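Local coordinates for glycoside Hydrolase (Bacteroides uniformis, PDB 5T99), which probably hydrolyses terminal beta-galactosidic linkages during the breakdown of agarose-derived oligosaccharides, as a retaining family 2 glycoside hydrolase, at residues A[470-475]-A[492-497]. Residues are numbered along the deposited sequence; the frame is centred on the assembly and turned at random.
Sequences GMNYKP and GSETSS. With GIF (D-galacto-isofagomine), chain C.
Y473 and E494 carry the polar contact: Y473 OH donates to E494 OE2 at a short 2.5 Å, with ring and carboxylate planes at 90°. E494 OE2 also accepts from the ring N of D-galacto-isofagomine at 2.6 Å, so that two donors grip it. S497 OG lies 2.7 Å from Y473 OH and also hydrogen-bonds the inhibitor's O. The other carboxylate oxygen, E494 OE1, forms a salt bridge to R346; together these partners fix the rotation of the carboxylate.

A backbone bond joins the same pair: Y473 N donates to E494 O at 2.9 Å, and this carbonyl oxygen also sits over the centre of the tyrosine ring, 3.8 Å above its plane. With CG beside the backbone N (chi1 -49°), the ring reaches along 494-497 to the carboxylate. A phenylalanine here would probably cost E494 OE2 the phenol donor and leave the carboxylate freer to turn.

A second side-chain bond joins the neighbouring pair: S493 OG gives its proton to N472 OD1 at 2.5 Å, nearly in line with C=O (173°). This helps orient the amide, whose ND2 serves E417 of the ligand pocket; the N472 amide carbon CG packs 3.3 Å from E494 CB.

N472 and E494 form a parallel bridge between neighbouring strands of a beta-alpha-beta unit in the TIM barrel. As in other barrel enzymes of clan GH-A, to which family 2 belongs, catalytic carboxylates sit at the C-terminal strand ends, and E494, held against the inhibitor's nitrogen, is consistent with a role as the nucleophile.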
ATOM      1  N   GLY A 470      11.517  -3.192  16.306  1.00 16.04           N
ATOM      2  CA  GLY A 470      10.071  -3.028  16.350  1.00 16.52           C
ATOM      3  C   GLY A 470       9.410  -4.082  17.227  1.00 16.66           C
ATOM      4  O   GLY A 470       9.721  -5.260  17.098  1.00 16.73           O
ATOM      5  N   MET A 471       8.492  -3.663  18.102  1.00 16.95           N
ATOM      6  CA  MET A 471       7.696  -4.592  18.921  1.00 17.37           C
ATOM      7  C   MET A 471       6.264  -4.725  18.399  1.00 17.31           C
ATOM      8  O   MET A 471       5.584  -3.721  18.165  1.00 16.87           O
ATOM      9  CB  MET A 471       7.653  -4.119  20.373  1.00 17.88           C
ATOM     10  CG  MET A 471       9.016  -4.027  21.020  1.00 18.38           C
ATOM     11  SD  MET A 471       8.907  -3.548  22.744  1.00 19.21           S
ATOM     12  CE  MET A 471       8.594  -5.127  23.500  1.00 19.57           C
ATOM     13  N   ASN A 472       5.810  -5.965  18.233  1.00 17.45           N
ATOM     14  CA  ASN A 472       4.424  -6.250  17.861  1.00 17.60           C
ATOM     15  C   ASN A 472       3.594  -6.587  19.090  1.00 18.27           C
ATOM     16  O   ASN A 472       3.840  -7.599  19.738  1.00 19.46           O
ATOM     17  CB  ASN A 472       4.365  -7.413  16.881  1.00 17.57           C
ATOM     18  CG  ASN A 472       4.899  -7.054  15.523  1.00 17.19           C
ATOM     19  OD1 ASN A 472       5.607  -6.052  15.366  1.00 16.97           O
ATOM     20  ND2 ASN A 472       4.540  -7.851  14.518  1.00 17.06           N
ATOM     21  N   TYR A 473       2.632  -5.720  19.408  1.00 19.32           N
ATOM     22  CA  TYR A 473       1.610  -5.937  20.460  1.00 19.47           C
ATOM     23  C   TYR A 473       2.164  -6.085  21.878  1.00 20.77           C
ATOM     24  O   TYR A 473       1.765  -6.997  22.611  1.00 20.78           O
ATOM     25  CB  TYR A 473       0.719  -7.123  20.107  1.00 18.43           C
ATOM     26  CG  TYR A 473       0.185  -7.051  18.699  1.00 18.07           C
ATOM     27  CD1 TYR A 473      -0.842  -6.156  18.362  1.00 17.74           C
ATOM     28  CD2 TYR A 473       0.708  -7.863  17.694  1.00 17.51           C
ATOM     29  CE1 TYR A 473      -1.334  -6.086  17.064  1.00 17.16           C
ATOM     30  CE2 TYR A 473       0.223  -7.794  16.403  1.00 17.48           C
ATOM     31  CZ  TYR A 473      -0.801  -6.906  16.102  1.00 16.99           C
ATOM     32  OH  TYR A 473      -1.269  -6.846  14.834  1.00 16.59           O
ATOM     33  N   LYS A 474       3.063  -5.177  22.264  1.00 21.24           N
ATOM     34  CA  LYS A 474       3.715  -5.244  23.579  1.00 22.03           C
ATOM     35  C   LYS A 474       3.747  -3.915  24.358  1.00 21.76           C
ATOM     36  O   LYS A 474       4.744  -3.631  25.044  1.00 21.74           O
ATOM     37  CB  LYS A 474       5.155  -5.766  23.402  1.00 22.63           C
ATOM     38  CG  LYS A 474       5.268  -7.131  22.753  1.00 23.48           C
ATOM     39  CD  LYS A 474       4.750  -8.245  23.653  1.00 23.70           C
ATOM     40  CE  LYS A 474       4.839  -9.585  22.941  1.00 24.22           C
ATOM     41  NZ  LYS A 474       3.848  -9.706  21.833  1.00 24.80           N
ATOM     42  N   PRO A 475       2.664  -3.111  24.297  1.00 21.70           N
ATOM     43  CA  PRO A 475       2.681  -1.820  25.014  1.00 21.89           C
ATOM     44  C   PRO A 475       2.886  -1.971  26.519  1.00 21.47           C
ATOM     45  O   PRO A 475       3.541  -1.129  27.129  1.00 21.46           O
ATOM     46  CB  PRO A 475       1.310  -1.215  24.695  1.00 22.34           C
ATOM     47  CG  PRO A 475       0.430  -2.386  24.409  1.00 22.34           C
ATOM     48  CD  PRO A 475       1.323  -3.413  23.758  1.00 22.52           C
ATOM     49  N   GLY A 492       6.682   0.714  17.927  1.00 15.29           N
ATOM     50  CA  GLY A 492       5.663  -0.320  17.828  1.00 15.21           C
ATOM     51  C   GLY A 492       5.475  -0.684  16.376  1.00 15.30           C
ATOM     52  O   GLY A 492       4.797   0.032  15.632  1.00 15.70           O
ATOM     53  N   SER A 493       6.075  -1.792  15.952  1.00 15.25           N
ATOM     54  CA  SER A 493       5.977  -2.213  14.545  1.00 15.11           C
ATOM     55  C   SER A 493       4.600  -2.738  14.154  1.00 15.70           C
ATOM     56  O   SER A 493       4.260  -2.738  12.973  1.00 16.14           O
ATOM     57  CB  SER A 493       7.066  -3.221  14.187  1.00 14.68           C
ATOM     58  OG  SER A 493       7.287  -4.148  15.228  1.00 14.37           O
ATOM     59  N   GLU A 494       3.812  -3.186  15.125  1.00 16.45           N
ATOM     60  CA  GLU A 494       2.441  -3.638  14.858  1.00 17.57           C
ATOM     61  C   GLU A 494       1.618  -3.438  16.132  1.00 18.53           C
ATOM     62  O   GLU A 494       2.053  -3.832  17.223  1.00 18.87           O
ATOM     63  CB  GLU A 494       2.438  -5.095  14.396  1.00 17.87           C
ATOM     64  CG  GLU A 494       1.510  -5.402  13.244  1.00 18.27           C
ATOM     65  CD  GLU A 494       1.500  -6.884  12.912  1.00 19.05           C
ATOM     66  OE1 GLU A 494       2.457  -7.343  12.262  1.00 18.57           O
ATOM     67  OE2 GLU A 494       0.533  -7.593  13.301  1.00 19.73           O
ATOM     68  N   THR A 495       0.461  -2.785  16.021  1.00 18.69           N
ATOM     69  CA  THR A 495      -0.281  -2.385  17.218  1.00 18.91           C
ATOM     70  C   THR A 495      -1.796  -2.559  17.079  1.00 19.60           C
ATOM     71  O   THR A 495      -2.349  -2.572  15.971  1.00 19.67           O
ATOM     72  CB  THR A 495       0.049  -0.929  17.636  1.00 18.96           C
ATOM     73  OG1 THR A 495      -0.348  -0.003  16.614  1.00 19.50           O
ATOM     74  CG2 THR A 495       1.539  -0.756  17.897  1.00 19.22           C
ATOM     75  N   SER A 496      -2.433  -2.680  18.241  1.00 19.97           N
ATOM     76  CA  SER A 496      -3.877  -2.818  18.412  1.00 20.64           C
ATOM     77  C   SER A 496      -4.397  -4.192  17.983  1.00 21.02           C
ATOM     78  O   SER A 496      -4.574  -5.040  18.823  1.00 21.30           O
ATOM     79  CB  SER A 496      -4.659  -1.669  17.746  1.00 20.64           C
ATOM     80  OG  SER A 496      -6.008  -1.675  18.172  1.00 20.57           O
ATOM     81  N   SER A 497      -4.606  -4.413  16.685  1.00 22.12           N
ATOM     82  CA  SER A 497      -5.381  -5.566  16.169  1.00 23.01           C
ATOM     83  C   SER A 497      -6.828  -5.649  16.710  1.00 23.81           C
ATOM     84  O   SER A 497      -7.445  -6.715  16.707  1.00 23.93           O
ATOM     85  CB  SER A 497      -4.622  -6.898  16.351  1.00 22.79           C
ATOM     86  OG  SER A 497      -3.929  -7.242  15.165  1.00 22.72           O
TER
HETATM   87  C   GIF C 901       0.945 -10.442  11.773  1.00 18.07           C
HETATM   88  N   GIF C 901       0.588 -10.158  13.154  1.00 18.35           N
HETATM   89  O   GIF C 901      -3.638  -9.976  14.377  1.00 18.41           O
HETATM   90  C1  GIF C 901      -0.168  -9.995  10.845  1.00 17.93           C
HETATM   91  O1  GIF C 901      -1.543 -11.933  11.203  1.00 18.58           O
HETATM   92  C2  GIF C 901      -1.528 -10.510  11.309  1.00 18.30           C
HETATM   93  O2  GIF C 901       0.098 -10.476   9.529  1.00 16.65           O
HETATM   94  C3  GIF C 901      -1.825 -10.098  12.747  1.00 18.41           C
HETATM   95  C4  GIF C 901      -0.707 -10.558  13.678  1.00 18.45           C
HETATM   96  C5  GIF C 901      -3.167 -10.667  13.211  1.00 18.53           C